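Local coordinates for protein putative transcriptional regulator (Bacillus cytotoxicus NVH 391-98, PDB 3K4H) that probably regulates transcription as a LacI-type DNA-binding protein, holding a glucose-containing glycan between the two lobes of its sensor domain, at residues V163-K166 with E167-L170; S209-K213 with K214-V218; A257-D260 with K261-A265. One frame throughout, in Å; residues are numbered along the deposited sequence.

The three contacts follow one another along the chain, each a local feature closed before the next begins. Interactions 1 and 2 belong to the lobe built round the mixed sheet, with centres about 21 Å apart: residues 163-170 lead into its edge strand 169-171, and residues 209-218 end helix 201-213 before strand 223-227. Interaction 3, in helix 247-264, packs against strand 10-14 of the parallel sheet in the other lobe, its centre about 43 Å and about 49 Å from those of interactions 1 and 2. The chain thus returns to its first lobe, as in periplasmic-binding-protein folds, and the glycan lies between the lobes, one glucose about 14 Å from the side chain of Ala-257.

Interaction 1: residues V163-K166 with E167-L170; sequences VLPK and EYIL
Leu-164 meets both Tyr-168 and Ile-169 across a tight turn. Its chi1 of -164° places CG beside the carbonyl carbon, and CD2 then reaches CG1 of Ile-169 at 3.6 Å while also lying 3.8 Å from CB of Tyr-168. The leucine and isoleucine side chains cross at about a right angle, carbon against carbon, as suits two branched apolar residues.

Pro-165 follows, with its ring laid on the tyrosine. Its CG stands 3.7 Å from the centroid of the Tyr-168 ring, 15° off the normal, a CH-pi contact over one face, and its CD is 3.6 Å from CD2 of Tyr-168. Proline suits the place because its rigid ring offers C-H groups to the aromatic face and has no N-H to satisfy. In Tyr-168 CG stands beside the backbone N, which turns the ring back toward the proline. The same N of Tyr-168 donates to O of Pro-165 over 3.0 Å, from well above the carbonyl plane, in the three-residue spacing of a 3-10 turn.

Lys-166 repeats that spacing less firmly: its O takes a weak 3.3 Å bond from N of Ile-169. Its NZ remains 5.2 Å from OE2 of Glu-167, close enough, perhaps, for a weak attraction, but too far for a salt bridge, as fits two long polar chains at the surface.

Beyond the turn, Leu-164 packs on Met-153 and Leu-157 of helix 144-159. Backbone bonds of Tyr-168 and Leu-170 to Phe-136 make strand 169-171 the parallel neighbour of strand 134-138, and with helix 144-159 between them the turn closes a beta-alpha-beta crossover.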
ATOM      1  N   VAL A 163     -11.073  -5.754  23.400  1.00 53.15           N
ATOM      2  CA  VAL A 163      -9.940  -6.546  23.850  1.00 52.82           C
ATOM      3  C   VAL A 163      -9.735  -7.693  22.878  1.00 51.92           C
ATOM      4  O   VAL A 163     -10.679  -8.128  22.230  1.00 52.59           O
ATOM      5  CB  VAL A 163     -10.183  -7.109  25.274  1.00 53.34           C
ATOM      6  CG1 VAL A 163      -8.871  -7.220  26.043  1.00 68.58           C
ATOM      7  CG2 VAL A 163     -11.186  -6.238  26.038  1.00 68.40           C
ATOM      8  N   LEU A 164      -8.500  -8.172  22.765  1.00 50.35           N
ATOM      9  CA  LEU A 164      -8.191  -9.294  21.884  1.00 48.49           C
ATOM     10  C   LEU A 164      -7.316 -10.267  22.657  1.00 48.41           C
ATOM     11  O   LEU A 164      -6.087 -10.202  22.574  1.00 48.11           O
ATOM     12  CB  LEU A 164      -7.443  -8.834  20.639  1.00 46.75           C
ATOM     13  CG  LEU A 164      -7.334  -9.754  19.423  1.00 43.68           C
ATOM     14  CD1 LEU A 164      -6.060  -9.412  18.659  1.00 46.81           C
ATOM     15  CD2 LEU A 164      -7.358 -11.221  19.690  1.00 45.83           C
ATOM     16  N   PRO A 165      -7.947 -11.189  23.394  1.00 48.38           N
ATOM     17  CA  PRO A 165      -7.171 -12.056  24.262  1.00 48.74           C
ATOM     18  C   PRO A 165      -6.307 -13.010  23.446  1.00 49.43           C
ATOM     19  O   PRO A 165      -6.634 -13.330  22.308  1.00 48.82           O
ATOM     20  CB  PRO A 165      -8.245 -12.805  25.043  1.00 48.44           C
ATOM     21  CG  PRO A 165      -9.400 -12.830  24.125  1.00 37.32           C
ATOM     22  CD  PRO A 165      -9.380 -11.523  23.418  1.00 48.14           C
ATOM     23  N   LYS A 166      -5.208 -13.435  24.050  1.00 50.60           N
ATOM     24  CA  LYS A 166      -4.238 -14.325  23.440  1.00 51.80           C
ATOM     25  C   LYS A 166      -4.899 -15.621  22.942  1.00 51.27           C
ATOM     26  O   LYS A 166      -4.418 -16.250  21.991  1.00 51.61           O
ATOM     27  CB  LYS A 166      -3.113 -14.565  24.475  1.00 53.59           C
ATOM     28  CG  LYS A 166      -2.429 -15.917  24.510  1.00 81.75           C
ATOM     29  CD  LYS A 166      -2.326 -16.357  25.972  1.00 56.46           C
ATOM     30  CE  LYS A 166      -1.063 -17.190  26.279  1.00 82.28           C
ATOM     31  NZ  LYS A 166      -0.793 -17.210  27.764  1.00 56.96           N
ATOM     32  N   GLU A 167      -6.017 -15.997  23.558  1.00 50.43           N
ATOM     33  CA  GLU A 167      -6.669 -17.265  23.247  1.00 50.11           C
ATOM     34  C   GLU A 167      -7.628 -17.172  22.072  1.00 49.52           C
ATOM     35  O   GLU A 167      -8.205 -18.178  21.688  1.00 49.90           O
ATOM     36  CB  GLU A 167      -7.304 -17.947  24.490  1.00 50.60           C
ATOM     37  CG  GLU A 167      -7.885 -17.018  25.565  1.00 70.49           C
ATOM     38  CD  GLU A 167      -6.822 -16.394  26.478  1.00 51.79           C
ATOM     39  OE1 GLU A 167      -6.845 -15.159  26.664  1.00 70.34           O
ATOM     40  OE2 GLU A 167      -5.971 -17.138  27.015  1.00 70.76           O
ATOM     41  N   TYR A 168      -7.770 -15.971  21.503  1.00 48.79           N
ATOM     42  CA  TYR A 168      -8.479 -15.720  20.228  1.00 47.49           C
ATOM     43  C   TYR A 168      -7.517 -15.547  19.044  1.00 47.05           C
ATOM     44  O   TYR A 168      -7.960 -15.386  17.886  1.00 46.97           O
ATOM     45  CB  TYR A 168      -9.350 -14.455  20.314  1.00 47.18           C
ATOM     46  CG  TYR A 168     -10.634 -14.535  21.142  1.00 41.77           C
ATOM     47  CD1 TYR A 168     -10.967 -15.682  21.872  1.00 46.75           C
ATOM     48  CD2 TYR A 168     -11.507 -13.429  21.212  1.00 46.98           C
ATOM     49  CE1 TYR A 168     -12.125 -15.732  22.638  1.00 41.10           C
ATOM     50  CE2 TYR A 168     -12.664 -13.471  21.977  1.00 40.93           C
ATOM     51  CZ  TYR A 168     -12.967 -14.629  22.688  1.00 46.78           C
ATOM     52  OH  TYR A 168     -14.119 -14.698  23.447  1.00 41.15           O
ATOM     53  N   ILE A 169      -6.240 -15.735  19.259  1.00 47.21           N
ATOM     54  CA  ILE A 169      -5.312 -15.703  18.162  1.00 48.24           C
ATOM     55  C   ILE A 169      -4.712 -17.056  17.852  1.00 49.13           C
ATOM     56  O   ILE A 169      -4.037 -17.601  18.654  1.00 50.19           O
ATOM     57  CB  ILE A 169      -4.193 -14.812  18.522  1.00 48.25           C
ATOM     58  CG1 ILE A 169      -4.718 -13.453  18.875  1.00 49.06           C
ATOM     59  CG2 ILE A 169      -3.319 -14.636  17.390  1.00 48.56           C
ATOM     60  CD1 ILE A 169      -3.720 -12.605  19.445  1.00 47.50           C
ATOM     61  N   LEU A 170      -4.954 -17.608  16.670  1.00 49.46           N
ATOM     62  CA  LEU A 170      -4.536 -18.950  16.308  1.00 50.14           C
ATOM     63  C   LEU A 170      -3.670 -19.103  15.110  1.00 50.81           C
ATOM     64  O   LEU A 170      -3.930 -18.517  14.113  1.00 49.51           O
ATOM     65  CB  LEU A 170      -5.743 -19.826  16.114  1.00 50.00           C
ATOM     66  CG  LEU A 170      -6.517 -19.825  17.390  1.00 64.77           C
ATOM     67  CD1 LEU A 170      -7.587 -20.823  17.373  1.00 49.91           C
ATOM     68  CD2 LEU A 170      -5.481 -20.160  18.360  1.00 50.41           C
TER

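Interaction 2: residues S209-K213 with K214-V218; sequences SALSK and KGFVV
Leu-211 O is the acceptor round which Phe-216 folds: the backbone N of Phe-216 donates to it over 2.9 Å, only 16° from the carbonyl plane, and CD2 of the phenylalanine ring brings its edge to 3.4 Å from the same oxygen, which lies in the ring plane. With chi1 at -65°, CG of Phe-216 stands on the side of its own N, already bonded to Leu-211 O, which puts the ring edge near that carbonyl.

With a weak bond from N of Gly-215 to O of Ser-212 at 3.1 Å, this makes a Schellman motif, a common helix ending. Gly-215 has a phi of 88°, which glycine takes easily for want of a side chain. The usual apolar contact is present too, CG of Leu-211 lying 4.2 Å from CB of Phe-216, while CD2 of Leu-211 reaches CG2 of Val-218 at 4.0 Å.

The ordinary helical pattern runs up to Lys-214, whose N donates to O of Ala-210. On the outer side a water donates to O of Phe-216 at 3.0 Å and bonds with OG of Ser-212 at 3.1 Å; that OG also bonds weakly to O of Leu-208, a short hydroxyl serving both helix and water.

Inward, Ala-210 and Leu-211 press on Val-183 of helix 176-187, and Phe-216 touches Met-187 there, so the cap of helix 201-213 is packed beside that helix as the chain turns toward strand 223-227.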
ATOM      1  N   SER A 209     -17.369 -26.410   8.514  1.00 40.33           N
ATOM      2  CA  SER A 209     -17.832 -27.761   8.710  1.00 40.04           C
ATOM      3  C   SER A 209     -17.751 -28.104  10.185  1.00 39.53           C
ATOM      4  O   SER A 209     -18.612 -28.797  10.708  1.00 40.27           O
ATOM      5  CB  SER A 209     -17.025 -28.771   7.880  1.00 40.12           C
ATOM      6  OG  SER A 209     -16.263 -28.104   6.896  1.00 68.72           O
ATOM      7  N   ALA A 210     -16.730 -27.602  10.859  1.00 38.81           N
ATOM      8  CA  ALA A 210     -16.482 -28.002  12.227  1.00 39.03           C
ATOM      9  C   ALA A 210     -17.557 -27.409  13.116  1.00 39.28           C
ATOM     10  O   ALA A 210     -18.062 -28.053  14.028  1.00 38.76           O
ATOM     11  CB  ALA A 210     -15.107 -27.542  12.662  1.00 39.09           C
ATOM     12  N   LEU A 211     -17.911 -26.171  12.814  1.00 40.31           N
ATOM     13  CA  LEU A 211     -18.907 -25.446  13.550  1.00 41.97           C
ATOM     14  C   LEU A 211     -20.261 -26.137  13.353  1.00 44.67           C
ATOM     15  O   LEU A 211     -21.113 -26.166  14.257  1.00 46.10           O
ATOM     16  CB  LEU A 211     -18.920 -24.015  13.042  1.00 41.47           C
ATOM     17  CG  LEU A 211     -18.778 -22.820  13.992  1.00 49.98           C
ATOM     18  CD1 LEU A 211     -17.911 -23.064  15.170  1.00 41.32           C
ATOM     19  CD2 LEU A 211     -18.230 -21.651  13.220  1.00 41.42           C
ATOM     20  N   SER A 212     -20.444 -26.735  12.184  1.00 45.35           N
ATOM     21  CA  SER A 212     -21.687 -27.403  11.877  1.00 46.00           C
ATOM     22  C   SER A 212     -21.714 -28.797  12.441  1.00 46.84           C
ATOM     23  O   SER A 212     -22.782 -29.307  12.755  1.00 47.24           O
ATOM     24  CB  SER A 212     -21.932 -27.433  10.380  1.00 46.01           C
ATOM     25  OG  SER A 212     -22.365 -26.167   9.942  1.00 57.49           O
ATOM     26  N   LYS A 213     -20.559 -29.434  12.569  1.00 47.42           N
ATOM     27  CA  LYS A 213     -20.552 -30.746  13.192  1.00 48.64           C
ATOM     28  C   LYS A 213     -20.943 -30.584  14.668  1.00 48.35           C
ATOM     29  O   LYS A 213     -21.544 -31.466  15.256  1.00 48.37           O
ATOM     30  CB  LYS A 213     -19.202 -31.444  13.031  1.00 50.15           C
ATOM     31  CG  LYS A 213     -19.256 -32.954  13.226  1.00 67.86           C
ATOM     32  CD  LYS A 213     -17.838 -33.557  13.363  1.00 53.35           C
ATOM     33  CE  LYS A 213     -17.764 -35.026  12.920  1.00 68.68           C
ATOM     34  NZ  LYS A 213     -18.925 -35.865  13.401  1.00 54.33           N
ATOM     35  N   LYS A 214     -20.645 -29.431  15.252  1.00 48.11           N
ATOM     36  CA  LYS A 214     -20.968 -29.218  16.663  1.00 47.96           C
ATOM     37  C   LYS A 214     -22.399 -28.709  16.873  1.00 46.42           C
ATOM     38  O   LYS A 214     -22.836 -28.521  18.019  1.00 45.91           O
ATOM     39  CB  LYS A 214     -19.918 -28.328  17.332  1.00 48.73           C
ATOM     40  CG  LYS A 214     -18.536 -28.988  17.307  1.00 61.38           C
ATOM     41  CD  LYS A 214     -17.515 -28.274  18.166  1.00 50.36           C
ATOM     42  CE  LYS A 214     -16.370 -29.206  18.497  1.00 61.34           C
ATOM     43  NZ  LYS A 214     -15.679 -28.707  19.706  1.00 51.28           N
ATOM     44  N   GLY A 215     -23.113 -28.514  15.759  1.00 44.45           N
ATOM     45  CA  GLY A 215     -24.503 -28.126  15.774  1.00 42.58           C
ATOM     46  C   GLY A 215     -24.720 -26.627  15.830  1.00 41.42           C
ATOM     47  O   GLY A 215     -25.837 -26.158  16.080  1.00 40.66           O
ATOM     48  N   PHE A 216     -23.663 -25.859  15.597  1.00 40.97           N
ATOM     49  CA  PHE A 216     -23.836 -24.414  15.450  1.00 40.26           C
ATOM     50  C   PHE A 216     -24.366 -24.078  14.066  1.00 39.43           C
ATOM     51  O   PHE A 216     -24.353 -24.895  13.139  1.00 38.60           O
ATOM     52  CB  PHE A 216     -22.528 -23.661  15.677  1.00 40.42           C
ATOM     53  CG  PHE A 216     -21.996 -23.775  17.057  1.00 46.35           C
ATOM     54  CD1 PHE A 216     -22.345 -22.853  18.013  1.00 40.39           C
ATOM     55  CD2 PHE A 216     -21.140 -24.809  17.398  1.00 40.05           C
ATOM     56  CE1 PHE A 216     -21.833 -22.971  19.314  1.00 47.45           C
ATOM     57  CE2 PHE A 216     -20.640 -24.938  18.672  1.00 46.14           C
ATOM     58  CZ  PHE A 216     -20.969 -24.033  19.629  1.00 39.94           C
ATOM     59  N   VAL A 217     -24.830 -22.853  13.925  1.00 39.69           N
ATOM     60  CA  VAL A 217     -25.323 -22.427  12.643  1.00 39.98           C
ATOM     61  C   VAL A 217     -24.597 -21.179  12.269  1.00 40.42           C
ATOM     62  O   VAL A 217     -24.541 -20.222  13.044  1.00 40.86           O
ATOM     63  CB  VAL A 217     -26.870 -22.233  12.621  1.00 39.28           C
ATOM     64  CG1 VAL A 217     -27.310 -21.504  11.378  1.00 52.57           C
ATOM     65  CG2 VAL A 217     -27.551 -23.583  12.659  1.00 53.38           C
ATOM     66  N   VAL A 218     -24.033 -21.196  11.073  1.00 40.54           N
ATOM     67  CA  VAL A 218     -23.473 -19.979  10.512  1.00 41.16           C
ATOM     68  C   VAL A 218     -24.536 -19.362   9.610  1.00 42.11           C
ATOM     69  O   VAL A 218     -25.100 -20.062   8.769  1.00 42.38           O
ATOM     70  CB  VAL A 218     -22.144 -20.239   9.759  1.00 40.62           C
ATOM     71  CG1 VAL A 218     -21.553 -18.943   9.258  1.00 32.84           C
ATOM     72  CG2 VAL A 218     -21.164 -20.931  10.655  1.00 31.35           C
TER
HETATM   73  O   HOH W   1     -25.374 -26.350  10.669  1.00 37.74           O

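Interaction 3: residues A257-D260 with K261-A265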
ATOM      1  N   ALA A 257       6.698  -7.543 -13.485  1.00 41.39           N
ATOM      2  CA  ALA A 257       7.727  -6.830 -12.734  1.00 41.77           C
ATOM      3  C   ALA A 257       9.080  -7.528 -12.848  1.00 42.07           C
ATOM      4  O   ALA A 257      10.099  -6.864 -12.940  1.00 42.07           O
ATOM      5  CB  ALA A 257       7.321  -6.659 -11.266  1.00 41.23           C
ATOM      6  N   LEU A 258       9.081  -8.858 -12.851  1.00 42.56           N
ATOM      7  CA  LEU A 258      10.327  -9.623 -12.887  1.00 43.42           C
ATOM      8  C   LEU A 258      11.011  -9.509 -14.238  1.00 45.71           C
ATOM      9  O   LEU A 258      12.211  -9.284 -14.302  1.00 45.61           O
ATOM     10  CB  LEU A 258      10.087 -11.088 -12.541  1.00 42.37           C
ATOM     11  CG  LEU A 258      11.302 -12.008 -12.649  1.00 47.90           C
ATOM     12  CD1 LEU A 258      12.460 -11.545 -11.743  1.00 42.53           C
ATOM     13  CD2 LEU A 258      10.937 -13.464 -12.382  1.00 41.67           C
ATOM     14  N   VAL A 259      10.242  -9.663 -15.311  1.00 47.83           N
ATOM     15  CA  VAL A 259      10.788  -9.620 -16.658  1.00 49.81           C
ATOM     16  C   VAL A 259      11.369  -8.238 -16.908  1.00 51.93           C
ATOM     17  O   VAL A 259      12.429  -8.092 -17.513  1.00 52.34           O
ATOM     18  CB  VAL A 259       9.714 -10.001 -17.712  1.00 49.92           C
ATOM     19  CG1 VAL A 259      10.142  -9.660 -19.117  1.00 44.40           C
ATOM     20  CG2 VAL A 259       9.433 -11.486 -17.635  1.00 45.72           C
ATOM     21  N   ASP A 260      10.690  -7.218 -16.407  1.00 53.53           N
ATOM     22  CA  ASP A 260      11.188  -5.857 -16.535  1.00 54.46           C
ATOM     23  C   ASP A 260      12.549  -5.793 -15.836  1.00 54.33           C
ATOM     24  O   ASP A 260      13.543  -5.388 -16.422  1.00 53.75           O
ATOM     25  CB  ASP A 260      10.185  -4.872 -15.943  1.00 55.31           C
ATOM     26  CG  ASP A 260      10.663  -3.451 -15.994  1.00 62.91           C
ATOM     27  OD1 ASP A 260      10.995  -2.931 -17.091  1.00 56.87           O
ATOM     28  OD2 ASP A 260      10.700  -2.840 -14.913  1.00 56.63           O
ATOM     29  N   LYS A 261      12.587  -6.265 -14.599  1.00 54.88           N
ATOM     30  CA  LYS A 261      13.817  -6.327 -13.818  1.00 54.74           C
ATOM     31  C   LYS A 261      14.908  -7.096 -14.546  1.00 54.99           C
ATOM     32  O   LYS A 261      16.068  -6.700 -14.505  1.00 55.14           O
ATOM     33  CB  LYS A 261      13.534  -6.981 -12.476  1.00 54.57           C
ATOM     34  CG  LYS A 261      14.669  -6.900 -11.479  1.00 64.05           C
ATOM     35  CD  LYS A 261      14.134  -6.991 -10.042  1.00 55.40           C
ATOM     36  CE  LYS A 261      15.271  -6.934  -9.057  1.00 63.64           C
ATOM     37  NZ  LYS A 261      14.910  -6.084  -7.909  1.00 56.33           N
ATOM     38  N   VAL A 262      14.528  -8.190 -15.157  1.00 55.08           N
ATOM     39  CA  VAL A 262      15.494  -8.956 -15.869  1.00 55.22           C
ATOM     40  C   VAL A 262      15.929  -8.345 -17.136  1.00 56.93           C
ATOM     41  O   VAL A 262      17.090  -8.248 -17.399  1.00 57.36           O
ATOM     42  CB  VAL A 262      14.901 -10.254 -16.254  1.00 54.39           C
ATOM     43  CG1 VAL A 262      15.733 -10.892 -17.202  1.00 46.93           C
ATOM     44  CG2 VAL A 262      14.784 -11.093 -15.103  1.00 48.31           C
ATOM     45  N   GLU A 263      15.007  -8.017 -17.999  1.00 58.05           N
ATOM     46  CA  GLU A 263      15.452  -7.338 -19.167  1.00 59.45           C
ATOM     47  C   GLU A 263      16.053  -5.959 -19.095  1.00 62.28           C
ATOM     48  O   GLU A 263      17.027  -5.695 -19.740  1.00 62.28           O
ATOM     49  CB  GLU A 263      14.370  -7.408 -20.197  1.00 58.65           C
ATOM     50  CG  GLU A 263      14.063  -8.802 -20.484  1.00 53.72           C
ATOM     51  CD  GLU A 263      13.035  -8.938 -21.477  1.00 57.81           C
ATOM     52  OE1 GLU A 263      12.495  -7.926 -21.883  1.00 54.47           O
ATOM     53  OE2 GLU A 263      12.745 -10.056 -21.850  1.00 53.96           O
ATOM     54  N   ASN A 264      15.481  -5.052 -18.333  1.00 65.26           N
ATOM     55  CA  ASN A 264      16.130  -3.771 -18.242  1.00 68.37           C
ATOM     56  C   ASN A 264      17.467  -3.697 -17.592  1.00 71.76           C
ATOM     57  O   ASN A 264      18.350  -2.974 -17.983  1.00 73.28           O
ATOM     58  CB  ASN A 264      15.176  -2.670 -17.893  1.00 68.33           C
ATOM     59  CG  ASN A 264      14.202  -2.438 -18.995  1.00 72.19           C
ATOM     60  OD1 ASN A 264      14.153  -3.203 -19.935  1.00 68.25           O
ATOM     61  ND2 ASN A 264      13.434  -1.384 -18.904  1.00 68.88           N
ATOM     62  N   ALA A 265      17.571  -4.399 -16.509  1.00 73.79           N
ATOM     63  CA  ALA A 265      18.765  -4.900 -15.934  1.00 76.37           C
ATOM     64  C   ALA A 265      19.383  -3.774 -15.193  1.00 78.63           C
ATOM     65  O   ALA A 265      20.377  -3.949 -14.536  1.00 79.41           O
ATOM     66  CB  ALA A 265      19.704  -5.408 -16.991  1.00 76.30           C
TER
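Glu-263 runs alongside Val-259, one helical turn earlier, and both side chains point the same way. Its CB begins 3.4 Å from O of Val-259, and CG, placed beside the backbone N by a chi1 of -59°, stays near that oxygen at 3.5 Å. The chain is extended from there: CD and OE2 lie 3.8 Å and OE1 4.0 Å from CG1 of Val-259, and OE2 is hydrogen-bonded to OH of Tyr-44. Glutamate fits because its methylenes can lie against the helix while the carboxylate reaches a polar partner far away in the sequence.

Beneath run the last turns of an alpha helix, the four-residue bonding pattern intact: Lys-261, Val-262, Glu-263 and Asn-264 donate in turn to Ala-257, Leu-258, Val-259 and Asp-260. Ala-265 is the first residue to leave helical geometry, with a phi of 80°.

On the apolar side, CD1 of Leu-258 meets CG2 of Val-262 at 4.1 Å. The buried Leu-258, aptly aliphatic, also lies on Leu-11 of strand 10-14, while Val-262 packs on Tyr-44 and Pro-94. On another side OD1 of Asp-260 comes to 3.4 Å from ND2 of Asn-264, at a poor angle for a hydrogen bond; the carboxylate and amide planes are 66° apart. That OD1 instead makes a long, weak ion pair with NZ of Lys-256 of the second subunit, against which Asn-264 also packs, and OD2 a similar one with NZ of Lys-270.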